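Local coordinates for transcriptional regulator, LysR family (Vibrio cholerae, PDB 3SZP), which activates virulence genes of the cholera bacterium as a LysR-type transcriptional regulator, probably by binding promoter DNA through its winged helix-turn-helix domain, at residues A[8-13]-A[67-72]; A[16-21]-A[31-36]; A[38-41]-A[45-48]; A[47-50]-A[55-58]. All coordinates share one frame; numbering follows the deposited sequence.

Interaction 1 (A[8-13]-A[67-72]); sequences LFRLVV and DCSPLL
R10 lies across the side chains of S69 and L72, and these three residues make up the whole contact between 8-13 and 67-72. R10 gives up the largest share of surface, through CG, CD and NE. CG and CD both pass S69 OG, the CG–OG distance being 3.7 Å. Further along, CD comes within 3.9 Å of L72 CD1, and NE stands 3.6 Å from L72 CB, which meets the guanidinium obliquely. The R10 and L72 side chains run alongside one another in opposite senses. The shaft of R10 is extended through CD, with CG anti to the backbone N (chi1 173°), and then bends at chi3 (69°), which turns the guanidinium back over its own helix. There L11 CD2 lies 3.6 Å above one face of the guanidinium, toward its rim, while N7 accepts a hydrogen bond from NH2 and E14 forms a salt bridge with NH1. No hydrogen bond joins the two segments: S69 OG is bonded to the carbonyl of Y65 one turn earlier. The contact joins helix 3-15 to 59-83, the long linker helix of LysR-type regulators, which as in relatives probably takes part in dimerisation; L72 packing on L3 of a second subunit is consistent with this. L8 and F9 turn to helix 29-43 and V12 to helix 18-25.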
# COMPACT_ATOMS: atom_id res chain seq x y z
N LEU A 8 17.01 -2.31 17.30
CA LEU A 8 16.01 -1.40 16.75
C LEU A 8 15.09 -2.18 15.83
O LEU A 8 13.88 -1.96 15.80
CB LEU A 8 16.66 -0.25 15.97
CG LEU A 8 15.60 0.63 15.25
CD1 LEU A 8 14.68 1.28 16.29
CD2 LEU A 8 16.23 1.70 14.36
N PHE A 9 15.67 -3.11 15.07
CA PHE A 9 14.91 -3.99 14.20
C PHE A 9 13.91 -4.79 15.02
O PHE A 9 12.73 -4.85 14.69
CB PHE A 9 15.86 -4.93 13.44
CG PHE A 9 15.21 -6.20 12.95
CD1 PHE A 9 14.33 -6.19 11.87
CD2 PHE A 9 15.51 -7.41 13.56
CE1 PHE A 9 13.76 -7.37 11.41
CE2 PHE A 9 14.95 -8.61 13.08
CZ PHE A 9 14.06 -8.58 12.01
N ARG A 10 14.38 -5.38 16.12
CA ARG A 10 13.48 -6.07 17.03
C ARG A 10 12.30 -5.19 17.48
O ARG A 10 11.16 -5.65 17.50
CB ARG A 10 14.24 -6.57 18.26
CG ARG A 10 13.34 -7.17 19.34
CD ARG A 10 14.12 -7.57 20.58
NE ARG A 10 14.65 -6.42 21.32
CZ ARG A 10 14.07 -5.90 22.41
NH1 ARG A 10 12.93 -6.40 22.87
NH2 ARG A 10 14.62 -4.86 23.02
N LEU A 11 12.58 -3.93 17.82
CA LEU A 11 11.55 -3.03 18.34
C LEU A 11 10.54 -2.68 17.25
O LEU A 11 9.35 -2.52 17.51
CB LEU A 11 12.15 -1.74 18.90
CG LEU A 11 13.06 -1.79 20.13
CD1 LEU A 11 13.46 -0.37 20.54
CD2 LEU A 11 12.39 -2.51 21.29
N VAL A 12 11.05 -2.53 16.03
CA VAL A 12 10.19 -2.25 14.89
C VAL A 12 9.18 -3.39 14.70
O VAL A 12 8.01 -3.15 14.47
CB VAL A 12 11.01 -2.03 13.61
CG1 VAL A 12 10.13 -2.18 12.38
CG2 VAL A 12 11.71 -0.65 13.65
N VAL A 13 9.66 -4.62 14.81
CA VAL A 13 8.79 -5.78 14.66
C VAL A 13 7.73 -5.81 15.75
O VAL A 13 6.57 -6.07 15.49
CB VAL A 13 9.59 -7.11 14.68
CG1 VAL A 13 8.65 -8.31 14.61
CG2 VAL A 13 10.58 -7.15 13.54
N ASP A 67 15.16 -15.81 16.82
CA ASP A 67 16.37 -16.31 17.46
C ASP A 67 17.07 -15.31 18.37
O ASP A 67 17.45 -15.66 19.49
CB ASP A 67 17.37 -16.81 16.41
CG ASP A 67 16.98 -18.17 15.84
OD1 ASP A 67 15.80 -18.53 15.99
OD2 ASP A 67 17.85 -18.87 15.26
N CYS A 68 17.26 -14.09 17.89
CA CYS A 68 18.01 -13.08 18.63
C CYS A 68 17.20 -12.37 19.71
O CYS A 68 17.78 -11.88 20.69
CB CYS A 68 18.57 -12.03 17.69
SG CYS A 68 19.75 -12.67 16.53
N SER A 69 15.89 -12.28 19.53
CA SER A 69 15.05 -11.54 20.47
C SER A 69 15.29 -11.86 21.94
O SER A 69 15.51 -10.96 22.74
CB SER A 69 13.57 -11.73 20.14
OG SER A 69 13.20 -10.88 19.09
N PRO A 70 15.23 -13.16 22.30
CA PRO A 70 15.36 -13.55 23.71
C PRO A 70 16.60 -12.95 24.37
O PRO A 70 16.49 -12.40 25.47
CB PRO A 70 15.48 -15.07 23.63
CG PRO A 70 14.74 -15.44 22.38
CD PRO A 70 14.98 -14.31 21.42
N LEU A 71 17.75 -13.07 23.71
CA LEU A 71 18.99 -12.49 24.21
C LEU A 71 18.92 -10.97 24.31
O LEU A 71 19.47 -10.38 25.25
CB LEU A 71 20.17 -12.89 23.32
CG LEU A 71 20.56 -14.37 23.30
CD1 LEU A 71 21.75 -14.59 22.38
CD2 LEU A 71 20.86 -14.84 24.71
N LEU A 72 18.27 -10.32 23.35
CA LEU A 72 18.14 -8.87 23.39
C LEU A 72 17.22 -8.45 24.54
O LEU A 72 17.46 -7.45 25.19
CB LEU A 72 17.65 -8.32 22.06
CG LEU A 72 18.62 -8.42 20.87
CD1 LEU A 72 17.87 -8.25 19.55
CD2 LEU A 72 19.74 -7.41 20.99

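Interaction 2 (A[16-21]-A[31-36]); sequences GSYTST and TITRRI
The ring of Y18 receives I32 over one face: CG2 sits 3.8 Å from the ring centroid and 20° off the normal, a CH-pi contact displaced toward the CD1 rim. T33 approaches obliquely, its OG1 3.4 Å from Y18 CE2, and crosses the tyrosine at about a right angle. I36, also oblique, meets the phenol end, with CG1 3.6 Å from Y18 OH. That hydroxyl is buried by the contact and has no hydrogen-bonding partner in the model. Y18 CG lies anti to its carbonyl carbon (chi1 -75°), which lays the ring against the 31-36 helix among I32, T33 and I36. I32 splits its branches: CG2 goes to the ring, while CD1, at the end of an extended arm, reaches the backbone O of Y18 at 3.4 Å and T21 CG2 at 3.9 Å. The two segments belong to the helix-turn-helix of the LysR family, in which helix 18-25 packs on helix 29-43, the probable DNA-recognition helix. S17 is the N-cap of the first of these, its OG accepting from S20 N at 2.9 Å. The S17 carbonyl O takes two bonds from T21, from N and from OG1, which reach it from opposite faces of its plane; the OG1 bond is 2.7 Å long. T33 OG1 is hydrogen-bonded to the carbonyl of V29 within its own helix. V12 of helix 3-15 packs on both Y18 and T21, and L48 and R50 of strand 48-51 touch the tyrosine as well.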
# COMPACT_ATOMS: atom_id res chain seq x y z
N GLY A 16 5.34 -2.88 15.06
CA GLY A 16 4.64 -3.15 13.82
C GLY A 16 4.71 -2.07 12.76
O GLY A 16 4.14 -2.24 11.68
N SER A 17 5.39 -0.97 13.05
CA SER A 17 5.63 0.09 12.07
C SER A 17 6.75 1.04 12.51
O SER A 17 7.12 1.07 13.69
CB SER A 17 4.35 0.89 11.81
OG SER A 17 4.12 1.84 12.84
N TYR A 18 7.27 1.81 11.56
CA TYR A 18 8.33 2.76 11.86
C TYR A 18 7.79 3.94 12.66
O TYR A 18 8.44 4.40 13.59
CB TYR A 18 9.00 3.29 10.59
CG TYR A 18 9.94 2.32 9.89
CD1 TYR A 18 10.29 1.12 10.47
CD2 TYR A 18 10.48 2.64 8.65
CE1 TYR A 18 11.15 0.25 9.82
CE2 TYR A 18 11.34 1.77 8.00
CZ TYR A 18 11.67 0.58 8.58
OH TYR A 18 12.53 -0.29 7.93
N THR A 19 6.62 4.43 12.27
CA THR A 19 5.97 5.54 12.96
C THR A 19 5.65 5.16 14.40
O THR A 19 5.90 5.93 15.33
CB THR A 19 4.67 6.00 12.23
OG1 THR A 19 5.00 6.77 11.06
CG2 THR A 19 3.81 6.85 13.16
N SER A 20 5.10 3.97 14.58
CA SER A 20 4.79 3.49 15.91
C SER A 20 6.08 3.41 16.73
O SER A 20 6.13 3.80 17.89
CB SER A 20 4.14 2.11 15.84
OG SER A 20 4.11 1.50 17.12
N THR A 21 7.13 2.91 16.09
CA THR A 21 8.43 2.80 16.75
C THR A 21 9.03 4.17 17.04
O THR A 21 9.59 4.40 18.12
CB THR A 21 9.39 1.91 15.94
OG1 THR A 21 8.80 0.61 15.77
CG2 THR A 21 10.72 1.78 16.65
N THR A 31 15.49 8.38 10.32
CA THR A 31 16.66 7.79 10.97
C THR A 31 16.48 6.28 11.22
O THR A 31 17.41 5.50 11.06
CB THR A 31 17.02 8.55 12.27
OG1 THR A 31 17.40 9.90 11.94
CG2 THR A 31 18.17 7.86 13.01
N ILE A 32 15.26 5.88 11.59
CA ILE A 32 14.93 4.46 11.71
C ILE A 32 15.13 3.74 10.38
O ILE A 32 15.70 2.65 10.33
CB ILE A 32 13.47 4.22 12.16
CG1 ILE A 32 13.25 4.73 13.59
CG2 ILE A 32 13.12 2.71 12.04
CD1 ILE A 32 11.82 4.47 14.11
N THR A 33 14.65 4.35 9.30
CA THR A 33 14.79 3.78 7.98
C THR A 33 16.25 3.61 7.62
O THR A 33 16.66 2.59 7.05
CB THR A 33 14.15 4.68 6.93
OG1 THR A 33 12.73 4.71 7.14
CG2 THR A 33 14.43 4.13 5.53
N ARG A 34 17.03 4.63 7.94
CA ARG A 34 18.44 4.66 7.61
C ARG A 34 19.18 3.56 8.35
O ARG A 34 20.06 2.91 7.80
CB ARG A 34 19.01 6.02 8.00
CG ARG A 34 20.35 6.37 7.39
CD ARG A 34 20.55 7.91 7.41
NE ARG A 34 20.61 8.45 8.78
CZ ARG A 34 19.96 9.54 9.18
NH1 ARG A 34 19.17 10.21 8.33
NH2 ARG A 34 20.09 9.98 10.43
N ARG A 35 18.80 3.36 9.61
CA ARG A 35 19.49 2.43 10.48
C ARG A 35 19.12 0.99 10.15
O ARG A 35 19.96 0.11 10.26
CB ARG A 35 19.28 2.78 11.97
CG ARG A 35 20.03 4.07 12.40
CD ARG A 35 19.83 4.39 13.87
NE ARG A 35 20.07 3.21 14.69
CZ ARG A 35 19.65 3.04 15.94
NH1 ARG A 35 18.97 4.02 16.55
NH2 ARG A 35 19.90 1.90 16.57
N ILE A 36 17.88 0.75 9.73
CA ILE A 36 17.51 -0.58 9.27
C ILE A 36 18.25 -0.90 7.97
O ILE A 36 18.73 -2.01 7.79
CB ILE A 36 16.00 -0.70 9.03
CG1 ILE A 36 15.24 -0.49 10.34
CG2 ILE A 36 15.68 -2.07 8.46
CD1 ILE A 36 15.43 -1.62 11.31

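Interaction 3 (A[38-41]-A[45-48]); sequences ALED and LRLL
E40 reaches from its helix with its chain extended beyond CG and sets one carboxylate oxygen, OE2, against the backbone of L47 and L48. L47 N donates to OE2 at 2.7 Å with an N-H...O angle of 164°, coming from above the carboxylate plane, 49° out of it. L48 N donates to the same oxygen at 3.3 Å, nearly along its C-O axis. Two successive amides thus share one acceptor, which fixes the carboxylate beside the turn in the chain. Water 1 also lies within hydrogen-bonding range, 3.0 Å from E40 OE2 and 2.6 Å from L48 O. On the way out, E40 CB passes L45 O at 3.1 Å. Nearer the helix, the backbone O of E40 accepts from L45 N at 3.1 Å. The segments are the end region of helix 29-43, the probable recognition helix of the winged helix-turn-helix, and the loop that leads from it into the first strand of the wing. L39 and L47 cross at about a right angle, L39 CD2 meeting L47 CD1 at 3.6 Å. L47 CG stands beside its own backbone N (chi1 -66°), which brings CD1 against L39, and F9 of helix 3-15 touches both leucines. R46 points its CB away from the helix; water 1 and L48 O lie above one face of its guanidinium, toward the rim, and N49 is its polar partner. The R46 backbone hydrogen-bonds to a second subunit, on whose N269 it also packs.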
# COMPACT_ATOMS: atom_id res chain seq x y z
N ALA A 38 21.14 0.22 7.15
CA ALA A 38 22.52 -0.03 7.52
C ALA A 38 22.65 -1.45 8.05
O ALA A 38 23.60 -2.14 7.73
CB ALA A 38 23.00 0.97 8.57
N LEU A 39 21.69 -1.88 8.87
CA LEU A 39 21.71 -3.25 9.38
C LEU A 39 21.71 -4.26 8.21
O LEU A 39 22.57 -5.14 8.14
CB LEU A 39 20.51 -3.49 10.30
CG LEU A 39 20.27 -4.92 10.80
CD1 LEU A 39 21.48 -5.42 11.57
CD2 LEU A 39 19.00 -4.99 11.66
N GLU A 40 20.77 -4.10 7.29
CA GLU A 40 20.66 -4.96 6.11
C GLU A 40 21.94 -4.97 5.27
O GLU A 40 22.40 -6.03 4.87
CB GLU A 40 19.42 -4.59 5.28
CG GLU A 40 18.12 -4.81 6.04
CD GLU A 40 16.87 -4.53 5.20
OE1 GLU A 40 16.96 -3.75 4.24
OE2 GLU A 40 15.80 -5.12 5.50
N ASP A 41 22.50 -3.78 5.02
CA ASP A 41 23.78 -3.63 4.32
C ASP A 41 24.91 -4.36 5.04
O ASP A 41 25.78 -4.95 4.38
CB ASP A 41 24.16 -2.14 4.17
CG ASP A 41 23.34 -1.43 3.10
OD1 ASP A 41 22.73 -2.10 2.25
OD2 ASP A 41 23.31 -0.18 3.10
N LEU A 45 21.61 -8.83 3.81
CA LEU A 45 20.35 -9.55 3.88
C LEU A 45 19.19 -8.58 4.04
O LEU A 45 19.24 -7.70 4.89
CB LEU A 45 20.33 -10.52 5.06
CG LEU A 45 21.10 -11.82 4.90
CD1 LEU A 45 21.12 -12.57 6.23
CD2 LEU A 45 20.49 -12.68 3.81
N ARG A 46 18.16 -8.76 3.24
CA ARG A 46 16.92 -8.03 3.42
C ARG A 46 16.17 -8.67 4.58
O ARG A 46 15.96 -9.87 4.59
CB ARG A 46 16.09 -8.09 2.13
CG ARG A 46 14.83 -7.22 2.10
CD ARG A 46 14.19 -7.32 0.70
NE ARG A 46 12.90 -6.64 0.63
CZ ARG A 46 12.73 -5.33 0.43
NH1 ARG A 46 13.79 -4.52 0.29
NH2 ARG A 46 11.51 -4.82 0.38
N LEU A 47 15.79 -7.86 5.55
CA LEU A 47 15.11 -8.36 6.75
C LEU A 47 13.61 -8.08 6.78
O LEU A 47 12.86 -8.85 7.36
CB LEU A 47 15.74 -7.79 8.02
CG LEU A 47 17.18 -8.22 8.30
CD1 LEU A 47 17.67 -7.52 9.55
CD2 LEU A 47 17.29 -9.74 8.45
N LEU A 48 13.20 -6.97 6.17
CA LEU A 48 11.82 -6.49 6.25
C LEU A 48 11.31 -6.13 4.88
O LEU A 48 12.05 -5.61 4.05
CB LEU A 48 11.74 -5.21 7.08
CG LEU A 48 12.05 -5.26 8.57
CD1 LEU A 48 12.12 -3.85 9.15
CD2 LEU A 48 10.98 -6.08 9.27
O HOH W 1 13.88 -3.86 3.60

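Interaction 4 (A[47-50]-A[55-58]); sequences LLNR and LTLT
N49 and T56 face each other as a hydrogen-bonded antiparallel pair, their side chains on the same face of the hairpin. From N49, CB lies 3.5 Å from T56 OG1. CG then passes T58 CG2, and at the tip ND2 comes to 3.7 Å from that methyl, the two side chains crossing at about a right angle. The other tip atom, OD1, accepts a hydrogen bond from R46 NE. In the backbone N49 N donates to T56 O at 2.6 Å, and T56 N returns a bond to N49 O at 3.0 Å. T58 N closes the register on L47 O at 3.0 Å. With OG1 between its backbone N and carbonyl carbon (chi1 60°), T58 hydrogen-bonds through that oxygen to R46 O and G61 N, the latter as the N-cap of helix 59-83. On the opposite face L48 CD2 is wedged between two leucine methyls, 3.5 Å from L57 CD2, a close methyl contact, and 3.6 Å from L55 CD2. This two-stranded hairpin is the wing of the winged helix-turn-helix. Its leucine face rests on helix 3-15 through F9, V12 and V13 and meets Y18 of helix 18-25 and I36 of helix 29-43, whereas N49 and T56 pack on T136 of a second subunit.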
# COMPACT_ATOMS: atom_id res chain seq x y z
N LEU A 47 15.79 -7.86 5.55
CA LEU A 47 15.11 -8.36 6.75
C LEU A 47 13.61 -8.08 6.78
O LEU A 47 12.86 -8.85 7.36
CB LEU A 47 15.74 -7.79 8.02
CG LEU A 47 17.18 -8.22 8.30
CD1 LEU A 47 17.67 -7.52 9.55
CD2 LEU A 47 17.29 -9.74 8.45
N LEU A 48 13.20 -6.97 6.17
CA LEU A 48 11.82 -6.49 6.25
C LEU A 48 11.31 -6.13 4.88
O LEU A 48 12.05 -5.61 4.05
CB LEU A 48 11.74 -5.21 7.08
CG LEU A 48 12.05 -5.26 8.57
CD1 LEU A 48 12.12 -3.85 9.15
CD2 LEU A 48 10.98 -6.08 9.27
N ASN A 49 10.02 -6.37 4.67
CA ASN A 49 9.32 -5.83 3.53
C ASN A 49 8.44 -4.66 3.95
O ASN A 49 7.80 -4.70 5.01
CB ASN A 49 8.49 -6.92 2.84
CG ASN A 49 9.35 -7.95 2.13
OD1 ASN A 49 10.25 -7.60 1.35
ND2 ASN A 49 9.09 -9.23 2.40
N ARG A 50 8.41 -3.62 3.13
CA ARG A 50 7.53 -2.49 3.35
C ARG A 50 6.64 -2.29 2.14
O ARG A 50 7.05 -1.71 1.14
CB ARG A 50 8.33 -1.22 3.63
CG ARG A 50 8.90 -1.13 5.04
CD ARG A 50 10.23 -0.39 5.04
NE ARG A 50 11.24 -1.13 4.28
CZ ARG A 50 12.43 -0.65 3.96
NH1 ARG A 50 12.78 0.58 4.32
NH2 ARG A 50 13.28 -1.39 3.26
N LEU A 55 4.07 -3.74 7.28
CA LEU A 55 5.44 -4.18 7.48
C LEU A 55 5.48 -5.68 7.74
O LEU A 55 4.80 -6.18 8.63
CB LEU A 55 6.06 -3.41 8.65
CG LEU A 55 7.52 -3.67 8.97
CD1 LEU A 55 8.11 -2.45 9.66
CD2 LEU A 55 7.65 -4.91 9.84
N THR A 56 6.25 -6.42 6.95
CA THR A 56 6.35 -7.85 7.15
C THR A 56 7.80 -8.34 7.03
O THR A 56 8.63 -7.69 6.40
CB THR A 56 5.51 -8.62 6.14
OG1 THR A 56 6.07 -8.44 4.84
CG2 THR A 56 4.06 -8.10 6.15
N LEU A 57 8.07 -9.49 7.63
CA LEU A 57 9.44 -10.00 7.73
C LEU A 57 9.76 -10.90 6.56
O LEU A 57 8.90 -11.64 6.08
CB LEU A 57 9.59 -10.79 9.03
CG LEU A 57 9.60 -9.95 10.30
CD1 LEU A 57 9.28 -10.80 11.51
CD2 LEU A 57 10.95 -9.33 10.46
N THR A 58 11.01 -10.83 6.09
CA THR A 58 11.46 -11.81 5.11
C THR A 58 11.70 -13.09 5.91
O THR A 58 11.51 -13.08 7.13
CB THR A 58 12.75 -11.35 4.44
OG1 THR A 58 13.77 -11.18 5.44
CG2 THR A 58 12.51 -10.00 3.73

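Interactions 2, 3 and 4 lie within the winged helix-turn-helix, and interaction 1 ties its first helix to the long helix 59-83. Interactions 1, 2 and 3 are largely buried, while interaction 4 is partly buried, with one face inward and the other toward a second subunit. Interactions 2 and 3 both use helix 29-43, and interactions 3 and 4 share L47 and L48. Their chemistry differs: 8-13/67-72 and 16-21/31-36 join helices by side-chain packing without cross-segment hydrogen bonds, whereas 38-41/45-48 depends on a carboxylate holding backbone amides and 47-50/55-58 on strand pairing. F9 and V12 of interaction 1 pack against residues of the other three.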